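NAD-dependent aldehyde dehydrogenase (Sinorhizobium meliloti, PDB 3U4J) probably oxidises aldehydes to carboxylic acids with NAD or NADP as electron acceptor, and assembles from four copies of the chain. Local coordinates at residues 100-105 / 119-124; 171-176 / 297-302; 278-283 / 432-437; 274-279 / 307-312. All coordinates share one frame; numbering follows the deposited sequence.

Contacts 3 and 4 form one unit of the buried fold: both are built on strand 275-279, share Ile278 and Val279, and add parallel strands to it, strand 431-435 in contact 3 and strand 307-313 in contact 4. Backbone hydrogen bonds dominate there, with polar side chains at the strand ends. Contact 1, partly buried, instead joins helices 102-113 and 117-138 through a salt bridge and a side-chain amide hydrogen bond, with a small apolar patch beside them. Contact 2, its centre about 8 Å from the centre of the chain, is a meeting of loops, aromatic and amide in character. It touches contact 1, where Ile124 and Glu123 reach Phe175 and Phe173.

Contact 1 of 4, residues 100-105 / 119-124; sequences ARQEEL and QARGEI
Gln102, Glu103 and Leu105, in the first turn of helix 102-113, meet Arg121 and Ile124 in the early turns of helix 117-138, the next helix along the chain. The salt bridge is two-pronged and side-on: Arg121 NE lies 2.7 Å from Glu103 OE2, and Arg121 NH2 3.2 Å from Glu103 OE1, each oxygen offering its syn lone pair. Carboxylate and guanidinium are nearly coplanar, with planes 13° apart. Glu103 starts away from the second helix, and a bend at chi2 (-55°) curls its carboxylate back to the guanidinium edge. Arg121 NH2 is also paired with Glu339, so the guanidinium charge is probably shared with a second carboxylate. Beside the bridge, the extended Gln102 side chain sends NE2 to Arg121 O at 2.8 Å, the donor standing above the carbonyl plane rather than on a lone pair. Ile124 packs beside the polar pairs: its CG2 lies 3.9 Å from Gln102 CG, and its CD1 sits 3.9 Å from Leu105 CB. Phe175 of helix 174-187 and Ile98 of helix 84-100 continue this apolar layer. Two successive helices are thus packed by a salt bridge and an apolar patch shared with two further helices, within the aldehyde dehydrogenase fold.

Contact 2 of 4, residues 171-176 / 297-302; sequences WNFPFI and YHNAGQ
Phe173 pushes the far end of its ring into the loop 297-302. The Asn299 amide lies over one face of the ring, the two groups meeting tip to tip with their planes 21° apart, and Asn299 CG is 3.6 Å from Phe173 CZ. At the ring edge His298 NE2 comes within 3.6 Å of Phe173 CZ; the two rings, planes 24° apart, are offset until there is hardly any overlap. Next to this, Asn172 ND2 donates to Gln302 O at 3.2 Å, approaching from above the carbonyl plane. Asn172 CG lies between its own backbone N and carbonyl carbon (chi1 64°), which directs the amide across to that carbonyl. The aliphatic part of Gln302 runs past the benzo edge of Trp171, with Gln302 CB 3.8 Å from Trp171 CZ3. Residues 171-174 carry the WNFP sequence of aldehyde dehydrogenases, and segment 297-302 leads directly into the cysteine-bearing loop. In relatives the asparagine of this sequence lines the oxyanion hole, and the position of Asn172 is consistent with such a role. Farther out, Asn299, Ala300 and Gly301 all take positive phi, giving a tight left-handed turn held by backbone bonds such as Gly301 N to His298 O at 2.9 Å. Lys115 NZ, from the loop between helices 102-113 and 117-138, bonds to Asn172 O. Trp171 meets His351 edge to face, and Phe173 occupies the N-cap position of helix 174-187, whose second residue, Phe175, packs against Leu105.

Contact 3 of 4, residues 278-283 / 432-437; sequences IVFADA and ASVWST
A parallel strand pairing joins Ile278 and Val279, at the end of strand 275-279, to Val434 and Trp435 of strand 431-435, in the buried sheet of the domain that would carry the catalytic residues. Ile278 bridges Val434 and Val279 bridges Trp435. Ile278 N bonds to Ser433 O at 2.8 Å and Trp435 N to Ile278 O at 2.7 Å; Phe280 N continues the pairing to Trp435 O. On one face, Phe280 turns its edge to Val434, CE2 lying 3.7 Å from Val434 CG1. On the other face Val279 runs alongside the Trp435 indole, 4.1 Å from Val279 CG2 to Trp435 CD1, while the indole NE1 reaches Gln277 OE1. Beyond the strands, a type I turn from Phe280 to Ala283 presents Asp282 to the second segment. Asp282 OD1 takes two donors: Ser436 OG at 2.7 Å on the syn side, and Thr437 N at 3.3 Å from well above the carboxylate plane. Asp282 CG sits between the backbone N and the carbonyl carbon (chi1 62°), which leaves OD1 facing both donors, and Asp282 O in turn receives Thr437 OG1. Thr437 also makes backbone hydrogen bonds to a neighbouring subunit, so this corner reaches the tetramer interface. Such parallel pairing belongs to the alpha/beta sheet of the aldehyde dehydrogenase catalytic domain, with the loop after strand 275-279 held by Asp282.

Contact 4 of 4, residues 274-279 / 307-312; sequences KGPQIV and GSRLLV
Arg309 crosses Lys274 at a slant and lies alongside Pro276. A bend at chi3 (-75°) turns the guanidinium edge to Lys274 O, and both NE and NH2 donate to that one oxygen, each at 2.9 Å and within the guanidinium plane; NH2 comes in almost on the line of the carbonyl. Pro276 CB lies over one guanidinium face, towards its margin, and Pro276 CG is 3.7 Å from Arg309 NH2. Leu422 O and Ala423 O, at the end of helix 416-424, take further N-H groups of the buried Arg309. Lys274 runs past Ser308, its CE 3.4 Å from Ser308 OG, before NZ reaches the carbonyls of Ile398 and Glu401; a water also connects NZ to Ser308 O. Strands 275-279 and 307-313 are the parallel pair of a beta-alpha-beta unit whose helix 285-297 connects them, and their segment axes run 27° apart. Bonds between Gln277 and its neighbours Arg309 and Leu311 form the middle of the pairing, including Leu311 N to Gln277 O at 2.8 Å. On the Pro276 side, Leu311 lies beside Ile278, with CD1 4.1 Å from Ile278 CG1. On the opposite face Leu310 crosses Val279 obliquely, CD1 lying 3.7 Å from Val279 CG2, both residues touching Ile292 of the connecting helix. Gln277 also points to this face: OE1 accepts from Trp435 NE1, and NE2 bonds to Gly291 O and, through a water, to Gly307 O.

Contact 1 of 4, residues 100-105 / 119-124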
loop_
_atom_site.group_PDB
_atom_site.type_symbol
_atom_site.label_atom_id
_atom_site.label_comp_id
_atom_site.label_asym_id
_atom_site.label_seq_id
_atom_site.Cartn_x
_atom_site.Cartn_y
_atom_site.Cartn_z
ATOM N N ALA A 100 26.356 2.277 -21.434
ATOM C CA ALA A 100 27.358 1.924 -22.445
ATOM C C ALA A 100 27.529 3.086 -23.461
ATOM O O ALA A 100 28.624 3.318 -23.988
ATOM C CB ALA A 100 26.963 0.615 -23.159
ATOM N N ARG A 101 26.456 3.825 -23.727
ATOM C CA ARG A 101 26.538 4.935 -24.680
ATOM C C ARG A 101 26.555 6.300 -23.984
ATOM O O ARG A 101 26.147 7.319 -24.575
ATOM C CB ARG A 101 25.393 4.890 -25.706
ATOM C CG ARG A 101 25.108 3.512 -26.338
ATOM C CD ARG A 101 26.228 3.031 -27.272
ATOM N NE ARG A 101 25.820 1.754 -27.867
ATOM C CZ ARG A 101 26.406 0.576 -27.641
ATOM N NH1 ARG A 101 27.476 0.482 -26.851
ATOM N NH2 ARG A 101 25.931 -0.521 -28.236
ATOM N N GLN A 102 27.030 6.334 -22.738
ATOM C CA GLN A 102 26.887 7.564 -21.943
ATOM C C GLN A 102 27.559 8.789 -22.585
ATOM O O GLN A 102 26.944 9.852 -22.649
ATOM C CB GLN A 102 27.368 7.395 -20.497
ATOM C CG GLN A 102 27.193 8.668 -19.635
ATOM C CD GLN A 102 27.462 8.403 -18.148
ATOM O OE1 GLN A 102 27.955 7.335 -17.768
ATOM N NE2 GLN A 102 27.128 9.354 -17.313
ATOM N N GLU A 103 28.804 8.643 -23.030
ATOM C CA GLU A 103 29.554 9.787 -23.580
ATOM C C GLU A 103 28.955 10.291 -24.902
ATOM O O GLU A 103 28.854 11.510 -25.120
ATOM C CB GLU A 103 31.062 9.456 -23.743
ATOM C CG GLU A 103 31.819 9.400 -22.404
ATOM C CD GLU A 103 31.658 10.687 -21.587
ATOM O OE1 GLU A 103 31.937 11.798 -22.107
ATOM O OE2 GLU A 103 31.241 10.583 -20.413
ATOM N N GLU A 104 28.560 9.347 -25.759
ATOM C CA GLU A 104 27.830 9.650 -26.999
ATOM C C GLU A 104 26.564 10.460 -26.687
ATOM O O GLU A 104 26.295 11.483 -27.326
ATOM C CB GLU A 104 27.421 8.369 -27.750
ATOM C CG GLU A 104 26.670 8.630 -29.087
ATOM C CD GLU A 104 25.869 7.411 -29.633
ATOM O OE1 GLU A 104 26.087 6.261 -29.192
ATOM O OE2 GLU A 104 25.011 7.615 -30.528
ATOM N N LEU A 105 25.769 9.986 -25.735
ATOM C CA LEU A 105 24.481 10.633 -25.482
ATOM C C LEU A 105 24.658 12.016 -24.852
ATOM O O LEU A 105 23.899 12.947 -25.141
ATOM C CB LEU A 105 23.571 9.751 -24.626
ATOM C CG LEU A 105 23.184 8.405 -25.249
ATOM C CD1 LEU A 105 22.629 7.497 -24.155
ATOM C CD2 LEU A 105 22.154 8.620 -26.362
ATOM N N GLN A 119 27.229 18.599 -16.944
ATOM C CA GLN A 119 25.837 18.433 -16.528
ATOM C C GLN A 119 25.139 17.368 -17.394
ATOM O O GLN A 119 24.438 16.493 -16.873
ATOM C CB GLN A 119 25.068 19.746 -16.606
ATOM C CG GLN A 119 23.570 19.629 -16.321
ATOM C CD GLN A 119 22.819 20.887 -16.712
ATOM O OE1 GLN A 119 23.413 21.967 -16.795
ATOM N NE2 GLN A 119 21.521 20.764 -16.947
ATOM N N ALA A 120 25.321 17.459 -18.710
ATOM C CA ALA A 120 24.713 16.482 -19.622
ATOM C C ALA A 120 25.142 15.075 -19.231
ATOM O O ALA A 120 24.313 14.198 -19.147
ATOM C CB ALA A 120 25.061 16.773 -21.061
ATOM N N ARG A 121 26.426 14.881 -18.955
ATOM C CA ARG A 121 26.942 13.556 -18.613
ATOM C C ARG A 121 26.250 13.023 -17.354
ATOM O O ARG A 121 25.829 11.866 -17.331
ATOM C CB ARG A 121 28.466 13.604 -18.434
ATOM C CG ARG A 121 29.134 12.282 -18.082
ATOM C CD ARG A 121 30.657 12.470 -17.805
ATOM N NE ARG A 121 31.336 12.937 -19.018
ATOM C CZ ARG A 121 31.816 14.161 -19.212
ATOM N NH1 ARG A 121 31.764 15.086 -18.259
ATOM N NH2 ARG A 121 32.389 14.447 -20.366
ATOM N N GLY A 122 26.123 13.874 -16.329
ATOM C CA GLY A 122 25.398 13.503 -15.087
ATOM C C GLY A 122 23.929 13.177 -15.343
ATOM O O GLY A 122 23.371 12.241 -14.745
ATOM N N GLU A 123 23.287 13.945 -16.217
ATOM C CA GLU A 123 21.905 13.624 -16.608
ATOM C C GLU A 123 21.704 12.262 -17.285
ATOM O O GLU A 123 20.719 11.572 -17.007
ATOM C CB GLU A 123 21.318 14.726 -17.473
ATOM C CG GLU A 123 20.999 15.954 -16.681
ATOM C CD GLU A 123 20.435 17.081 -17.543
ATOM O OE1 GLU A 123 19.981 16.829 -18.701
ATOM O OE2 GLU A 123 20.452 18.233 -17.050
ATOM N N ILE A 124 22.603 11.902 -18.194
ATOM C CA ILE A 124 22.510 10.602 -18.867
ATOM C C ILE A 124 22.608 9.492 -17.823
ATOM O O ILE A 124 21.844 8.546 -17.860
ATOM C CB ILE A 124 23.633 10.404 -19.935
ATOM C CG1 ILE A 124 23.639 11.558 -20.948
ATOM C CG2 ILE A 124 23.494 9.041 -20.659
ATOM C CD1 ILE A 124 22.258 11.853 -21.656
#

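Contact 2 of 4, residues 171-176 / 297-302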
loop_
_atom_site.group_PDB
_atom_site.type_symbol
_atom_site.label_atom_id
_atom_site.label_comp_id
_atom_site.label_asym_id
_atom_site.label_seq_id
_atom_site.Cartn_x
_atom_site.Cartn_y
_atom_site.Cartn_z
ATOM N N TRP A 171 12.308 21.055 -24.817
ATOM C CA TRP A 171 13.704 21.193 -25.241
ATOM C C TRP A 171 14.695 21.369 -24.086
ATOM O O TRP A 171 15.899 21.295 -24.287
ATOM C CB TRP A 171 13.825 22.371 -26.208
ATOM C CG TRP A 171 13.107 23.647 -25.738
ATOM C CD1 TRP A 171 11.879 24.124 -26.161
ATOM C CD2 TRP A 171 13.590 24.589 -24.768
ATOM N NE1 TRP A 171 11.582 25.310 -25.503
ATOM C CE2 TRP A 171 12.624 25.624 -24.663
ATOM C CE3 TRP A 171 14.754 24.673 -23.999
ATOM C CZ2 TRP A 171 12.788 26.714 -23.802
ATOM C CZ3 TRP A 171 14.932 25.787 -23.162
ATOM C CH2 TRP A 171 13.949 26.783 -23.075
ATOM N N ASN A 172 14.203 21.586 -22.879
ATOM C CA ASN A 172 15.128 21.894 -21.792
ATOM C C ASN A 172 15.802 20.679 -21.164
ATOM O O ASN A 172 16.975 20.760 -20.791
ATOM C CB ASN A 172 14.483 22.796 -20.744
ATOM C CG ASN A 172 13.284 22.147 -20.020
ATOM O OD1 ASN A 172 12.662 21.187 -20.506
ATOM N ND2 ASN A 172 12.945 22.698 -18.847
ATOM N N PHE A 173 15.063 19.582 -21.041
ATOM C CA PHE A 173 15.617 18.325 -20.498
ATOM C C PHE A 173 15.104 17.139 -21.324
ATOM O O PHE A 173 14.309 16.333 -20.834
ATOM C CB PHE A 173 15.204 18.118 -19.034
ATOM C CG PHE A 173 15.740 19.151 -18.086
ATOM C CD1 PHE A 173 17.035 19.052 -17.597
ATOM C CD2 PHE A 173 14.935 20.201 -17.674
ATOM C CE1 PHE A 173 17.539 20.031 -16.690
ATOM C CE2 PHE A 173 15.411 21.184 -16.784
ATOM C CZ PHE A 173 16.713 21.084 -16.286
ATOM N N PRO A 174 15.534 17.040 -22.578
ATOM C CA PRO A 174 14.865 16.064 -23.443
ATOM C C PRO A 174 15.058 14.637 -22.971
ATOM O O PRO A 174 14.076 13.888 -22.919
ATOM C CB PRO A 174 15.533 16.257 -24.802
ATOM C CG PRO A 174 16.113 17.644 -24.745
ATOM C CD PRO A 174 16.571 17.783 -23.300
ATOM N N PHE A 175 16.282 14.264 -22.604
ATOM C CA PHE A 175 16.527 12.867 -22.279
ATOM C C PHE A 175 15.878 12.532 -20.944
ATOM O O PHE A 175 15.299 11.441 -20.757
ATOM C CB PHE A 175 18.029 12.536 -22.290
ATOM C CG PHE A 175 18.331 11.064 -22.544
ATOM C CD1 PHE A 175 18.028 10.473 -23.776
ATOM C CD2 PHE A 175 18.950 10.282 -21.574
ATOM C CE1 PHE A 175 18.340 9.144 -24.037
ATOM C CE2 PHE A 175 19.254 8.908 -21.819
ATOM C CZ PHE A 175 18.961 8.355 -23.031
ATOM N N ILE A 176 15.990 13.473 -20.004
ATOM C CA ILE A 176 15.420 13.280 -18.675
ATOM C C ILE A 176 13.932 13.062 -18.732
ATOM O O ILE A 176 13.408 12.111 -18.134
ATOM C CB ILE A 176 15.758 14.462 -17.728
ATOM C CG1 ILE A 176 17.237 14.378 -17.304
ATOM C CG2 ILE A 176 14.814 14.477 -16.533
ATOM C CD1 ILE A 176 17.482 13.587 -16.024
ATOM N N TYR A 297 20.347 29.257 -11.613
ATOM C CA TYR A 297 21.283 29.076 -12.728
ATOM C C TYR A 297 21.299 27.686 -13.372
ATOM O O TYR A 297 21.808 27.519 -14.487
ATOM C CB TYR A 297 22.693 29.446 -12.287
ATOM C CG TYR A 297 22.792 30.865 -11.764
ATOM C CD1 TYR A 297 22.052 31.890 -12.358
ATOM C CD2 TYR A 297 23.627 31.186 -10.675
ATOM C CE1 TYR A 297 22.115 33.195 -11.874
ATOM C CE2 TYR A 297 23.718 32.513 -10.204
ATOM C CZ TYR A 297 22.953 33.495 -10.822
ATOM O OH TYR A 297 23.008 34.798 -10.401
ATOM N N HIS A 298 20.787 26.691 -12.664
ATOM C CA HIS A 298 20.724 25.344 -13.196
ATOM C C HIS A 298 20.043 25.379 -14.558
ATOM O O HIS A 298 18.963 25.961 -14.709
ATOM C CB HIS A 298 19.934 24.441 -12.250
ATOM C CG HIS A 298 19.728 23.055 -12.783
ATOM N ND1 HIS A 298 20.775 22.229 -13.117
ATOM C CD2 HIS A 298 18.594 22.363 -13.060
ATOM C CE1 HIS A 298 20.301 21.075 -13.555
ATOM N NE2 HIS A 298 18.980 21.136 -13.542
ATOM N N ASN A 299 20.686 24.759 -15.541
ATOM C CA ASN A 299 20.185 24.753 -16.903
ATOM C C ASN A 299 19.965 26.152 -17.463
ATOM O O ASN A 299 19.102 26.363 -18.315
ATOM C CB ASN A 299 18.896 23.936 -16.993
ATOM C CG ASN A 299 18.790 23.182 -18.292
ATOM O OD1 ASN A 299 17.749 23.203 -18.966
ATOM N ND2 ASN A 299 19.849 22.490 -18.643
ATOM N N ALA A 300 20.732 27.113 -16.958
ATOM C CA ALA A 300 20.613 28.510 -17.367
ATOM C C ALA A 300 19.208 29.059 -17.044
ATOM O O ALA A 300 18.697 29.952 -17.727
ATOM C CB ALA A 300 21.004 28.688 -18.874
ATOM N N GLY A 301 18.612 28.522 -15.970
ATOM C CA GLY A 301 17.272 28.892 -15.535
ATOM C C GLY A 301 16.150 28.436 -16.442
ATOM O O GLY A 301 14.998 28.815 -16.218
ATOM N N GLN A 302 16.478 27.636 -17.468
ATOM C CA GLN A 302 15.472 27.098 -18.370
ATOM C C GLN A 302 14.972 25.791 -17.722
ATOM O O GLN A 302 15.348 24.678 -18.127
ATOM C CB GLN A 302 16.085 26.815 -19.740
ATOM C CG GLN A 302 16.628 28.067 -20.441
ATOM C CD GLN A 302 17.587 27.737 -21.564
ATOM O OE1 GLN A 302 18.567 26.979 -21.395
ATOM N NE2 GLN A 302 17.346 28.318 -22.689
#

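Contact 3 of 4, residues 278-283 / 432-437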
loop_
_atom_site.group_PDB
_atom_site.type_symbol
_atom_site.label_atom_id
_atom_site.label_comp_id
_atom_site.label_asym_id
_atom_site.label_seq_id
_atom_site.Cartn_x
_atom_site.Cartn_y
_atom_site.Cartn_z
ATOM N N ILE A 278 12.623 29.944 0.043
ATOM C CA ILE A 278 12.398 30.770 1.233
ATOM C C ILE A 278 13.574 30.510 2.136
ATOM O O ILE A 278 13.832 29.355 2.480
ATOM C CB ILE A 278 11.105 30.374 2.002
ATOM C CG1 ILE A 278 9.835 30.532 1.141
ATOM C CG2 ILE A 278 10.946 31.268 3.262
ATOM C CD1 ILE A 278 9.796 29.642 -0.103
ATOM N N VAL A 279 14.285 31.584 2.487
ATOM C CA VAL A 279 15.457 31.508 3.321
ATOM C C VAL A 279 15.188 32.281 4.613
ATOM O O VAL A 279 15.041 33.525 4.629
ATOM C CB VAL A 279 16.709 32.046 2.629
ATOM C CG1 VAL A 279 17.967 31.767 3.486
ATOM C CG2 VAL A 279 16.859 31.400 1.269
ATOM N N PHE A 280 15.087 31.506 5.689
ATOM C CA PHE A 280 14.862 32.060 7.011
ATOM C C PHE A 280 16.156 32.469 7.634
ATOM O O PHE A 280 17.222 31.935 7.297
ATOM C CB PHE A 280 14.129 31.038 7.896
ATOM C CG PHE A 280 12.696 30.918 7.554
ATOM C CD1 PHE A 280 11.774 31.819 8.058
ATOM C CD2 PHE A 280 12.253 29.909 6.690
ATOM C CE1 PHE A 280 10.419 31.712 7.731
ATOM C CE2 PHE A 280 10.906 29.792 6.357
ATOM C CZ PHE A 280 9.985 30.683 6.894
ATOM N N ALA A 281 16.044 33.420 8.562
ATOM C CA ALA A 281 17.187 33.976 9.270
ATOM C C ALA A 281 18.060 32.913 9.928
ATOM O O ALA A 281 19.270 33.102 10.070
ATOM C CB ALA A 281 16.709 35.015 10.306
ATOM N N ASP A 282 17.480 31.772 10.295
ATOM C CA ASP A 282 18.259 30.725 10.957
ATOM C C ASP A 282 18.797 29.660 9.996
ATOM O O ASP A 282 19.218 28.587 10.431
ATOM C CB ASP A 282 17.444 30.068 12.086
ATOM C CG ASP A 282 16.191 29.388 11.584
ATOM O OD1 ASP A 282 16.079 29.066 10.369
ATOM O OD2 ASP A 282 15.298 29.181 12.420
ATOM N N ALA A 283 18.788 29.941 8.694
ATOM C CA ALA A 283 19.350 28.998 7.724
ATOM C C ALA A 283 20.887 28.909 7.822
ATOM O O ALA A 283 21.542 29.811 8.382
ATOM C CB ALA A 283 18.914 29.352 6.297
ATOM N N ALA A 432 9.051 24.336 -4.635
ATOM C CA ALA A 432 9.385 25.317 -3.595
ATOM C C ALA A 432 10.455 24.715 -2.713
ATOM O O ALA A 432 10.487 23.502 -2.527
ATOM C CB ALA A 432 8.140 25.654 -2.751
ATOM N N SER A 433 11.343 25.560 -2.194
ATOM C CA SER A 433 12.310 25.145 -1.201
ATOM C C SER A 433 12.196 26.027 0.030
ATOM O O SER A 433 11.982 27.227 -0.099
ATOM C CB SER A 433 13.730 25.336 -1.715
ATOM O OG SER A 433 14.042 24.401 -2.717
ATOM N N VAL A 434 12.406 25.428 1.202
ATOM C CA VAL A 434 12.516 26.150 2.476
ATOM C C VAL A 434 13.896 25.864 3.069
ATOM O O VAL A 434 14.315 24.689 3.172
ATOM C CB VAL A 434 11.390 25.766 3.471
ATOM C CG1 VAL A 434 11.611 26.449 4.828
ATOM C CG2 VAL A 434 10.045 26.171 2.905
ATOM N N TRP A 435 14.622 26.938 3.395
ATOM C CA TRP A 435 15.908 26.836 4.094
ATOM C C TRP A 435 15.791 27.353 5.532
ATOM O O TRP A 435 15.499 28.528 5.746
ATOM C CB TRP A 435 16.995 27.605 3.334
ATOM C CG TRP A 435 17.261 27.089 1.908
ATOM C CD1 TRP A 435 16.514 27.330 0.805
ATOM C CD2 TRP A 435 18.351 26.246 1.483
ATOM N NE1 TRP A 435 17.072 26.699 -0.303
ATOM C CE2 TRP A 435 18.203 26.035 0.091
ATOM C CE3 TRP A 435 19.451 25.675 2.141
ATOM C CZ2 TRP A 435 19.101 25.254 -0.656
ATOM C CZ3 TRP A 435 20.351 24.918 1.399
ATOM C CH2 TRP A 435 20.161 24.704 0.013
ATOM N N SER A 436 15.992 26.464 6.512
ATOM C CA SER A 436 15.847 26.794 7.938
ATOM C C SER A 436 16.435 25.651 8.752
ATOM O O SER A 436 16.419 24.500 8.300
ATOM C CB SER A 436 14.381 27.021 8.311
ATOM O OG SER A 436 14.242 27.192 9.719
ATOM N N THR A 437 16.973 25.948 9.939
ATOM C CA THR A 437 17.490 24.888 10.822
ATOM C C THR A 437 16.449 24.571 11.901
ATOM O O THR A 437 16.691 23.752 12.793
ATOM C CB THR A 437 18.776 25.357 11.548
ATOM O OG1 THR A 437 18.567 26.711 12.004
ATOM C CG2 THR A 437 19.980 25.283 10.619
#

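Contact 4 of 4, residues 274-279 / 307-312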
loop_
_atom_site.group_PDB
_atom_site.type_symbol
_atom_site.label_atom_id
_atom_site.label_comp_id
_atom_site.label_asym_id
_atom_site.label_seq_id
_atom_site.Cartn_x
_atom_site.Cartn_y
_atom_site.Cartn_z
ATOM N N LYS A 274 6.670 29.171 -11.007
ATOM C CA LYS A 274 7.408 30.311 -10.505
ATOM C C LYS A 274 7.866 29.996 -9.070
ATOM O O LYS A 274 7.449 30.618 -8.092
ATOM C CB LYS A 274 6.569 31.594 -10.622
ATOM C CG LYS A 274 7.350 32.873 -10.319
ATOM C CD LYS A 274 8.125 33.375 -11.555
ATOM C CE LYS A 274 9.183 34.419 -11.171
ATOM N NZ LYS A 274 9.758 35.045 -12.403
ATOM N N GLY A 275 8.735 29.007 -8.962
ATOM C CA GLY A 275 9.027 28.420 -7.679
ATOM C C GLY A 275 9.836 29.350 -6.789
ATOM O O GLY A 275 10.812 29.962 -7.227
ATOM N N PRO A 276 9.431 29.455 -5.524
ATOM C CA PRO A 276 10.171 30.258 -4.564
ATOM C C PRO A 276 11.164 29.422 -3.764
ATOM O O PRO A 276 10.909 28.251 -3.488
ATOM C CB PRO A 276 9.062 30.779 -3.647
ATOM C CG PRO A 276 8.013 29.686 -3.665
ATOM C CD PRO A 276 8.163 28.930 -4.968
ATOM N N GLN A 277 12.306 30.000 -3.410
ATOM C CA GLN A 277 13.097 29.495 -2.303
ATOM C C GLN A 277 12.961 30.474 -1.127
ATOM O O GLN A 277 13.186 31.682 -1.286
ATOM C CB GLN A 277 14.565 29.351 -2.683
ATOM C CG GLN A 277 14.801 28.422 -3.874
ATOM C CD GLN A 277 16.144 27.739 -3.812
ATOM O OE1 GLN A 277 16.391 26.921 -2.920
ATOM N NE2 GLN A 277 17.018 28.037 -4.785
ATOM N N ILE A 278 12.623 29.944 0.043
ATOM C CA ILE A 278 12.398 30.770 1.233
ATOM C C ILE A 278 13.574 30.510 2.136
ATOM O O ILE A 278 13.832 29.355 2.480
ATOM C CB ILE A 278 11.105 30.374 2.002
ATOM C CG1 ILE A 278 9.835 30.532 1.141
ATOM C CG2 ILE A 278 10.946 31.268 3.262
ATOM C CD1 ILE A 278 9.796 29.642 -0.103
ATOM N N VAL A 279 14.285 31.584 2.487
ATOM C CA VAL A 279 15.457 31.508 3.321
ATOM C C VAL A 279 15.188 32.281 4.613
ATOM O O VAL A 279 15.041 33.525 4.629
ATOM C CB VAL A 279 16.709 32.046 2.629
ATOM C CG1 VAL A 279 17.967 31.767 3.486
ATOM C CG2 VAL A 279 16.859 31.400 1.269
ATOM N N GLY A 307 14.356 27.836 -8.917
ATOM C CA GLY A 307 14.087 28.800 -7.863
ATOM C C GLY A 307 14.212 30.209 -8.445
ATOM O O GLY A 307 15.242 30.880 -8.286
ATOM N N SER A 308 13.157 30.655 -9.106
ATOM C CA SER A 308 13.170 31.920 -9.826
ATOM C C SER A 308 12.808 33.113 -8.913
ATOM O O SER A 308 13.069 34.267 -9.263
ATOM C CB SER A 308 12.223 31.828 -11.037
ATOM O OG SER A 308 10.895 31.527 -10.629
ATOM N N ARG A 309 12.213 32.815 -7.754
ATOM C CA ARG A 309 11.968 33.805 -6.704
ATOM C C ARG A 309 12.748 33.456 -5.448
ATOM O O ARG A 309 12.670 32.322 -4.932
ATOM C CB ARG A 309 10.481 33.885 -6.351
ATOM C CG ARG A 309 9.597 34.397 -7.467
ATOM C CD ARG A 309 8.159 34.524 -6.990
ATOM N NE ARG A 309 7.482 33.236 -6.879
ATOM C CZ ARG A 309 6.497 32.994 -6.016
ATOM N NH1 ARG A 309 6.088 33.953 -5.178
ATOM N NH2 ARG A 309 5.934 31.787 -5.963
ATOM N N LEU A 310 13.518 34.417 -4.951
ATOM C CA LEU A 310 14.113 34.303 -3.625
ATOM C C LEU A 310 13.262 35.126 -2.644
ATOM O O LEU A 310 13.084 36.342 -2.833
ATOM C CB LEU A 310 15.579 34.778 -3.650
ATOM C CG LEU A 310 16.273 35.109 -2.313
ATOM C CD1 LEU A 310 16.256 33.856 -1.419
ATOM C CD2 LEU A 310 17.710 35.621 -2.500
ATOM N N LEU A 311 12.728 34.467 -1.612
ATOM C CA LEU A 311 12.005 35.157 -0.531
ATOM C C LEU A 311 12.900 35.030 0.686
ATOM O O LEU A 311 13.100 33.932 1.204
ATOM C CB LEU A 311 10.625 34.529 -0.265
ATOM C CG LEU A 311 9.635 34.382 -1.430
ATOM C CD1 LEU A 311 8.330 33.752 -0.977
ATOM C CD2 LEU A 311 9.335 35.684 -2.082
ATOM N N VAL A 312 13.475 36.152 1.116
ATOM C CA VAL A 312 14.507 36.130 2.151
ATOM C C VAL A 312 14.073 36.942 3.367
ATOM O O VAL A 312 13.495 38.032 3.234
ATOM C CB VAL A 312 15.898 36.542 1.582
ATOM C CG1 VAL A 312 15.869 37.948 0.919
ATOM C CG2 VAL A 312 16.995 36.437 2.660
HETATM O O HOH W 1 12.586 35.587 -11.539
HETATM O O HOH W 2 10.384 28.813 -11.461
HETATM O O HOH W 3 17.122 30.096 -6.537
#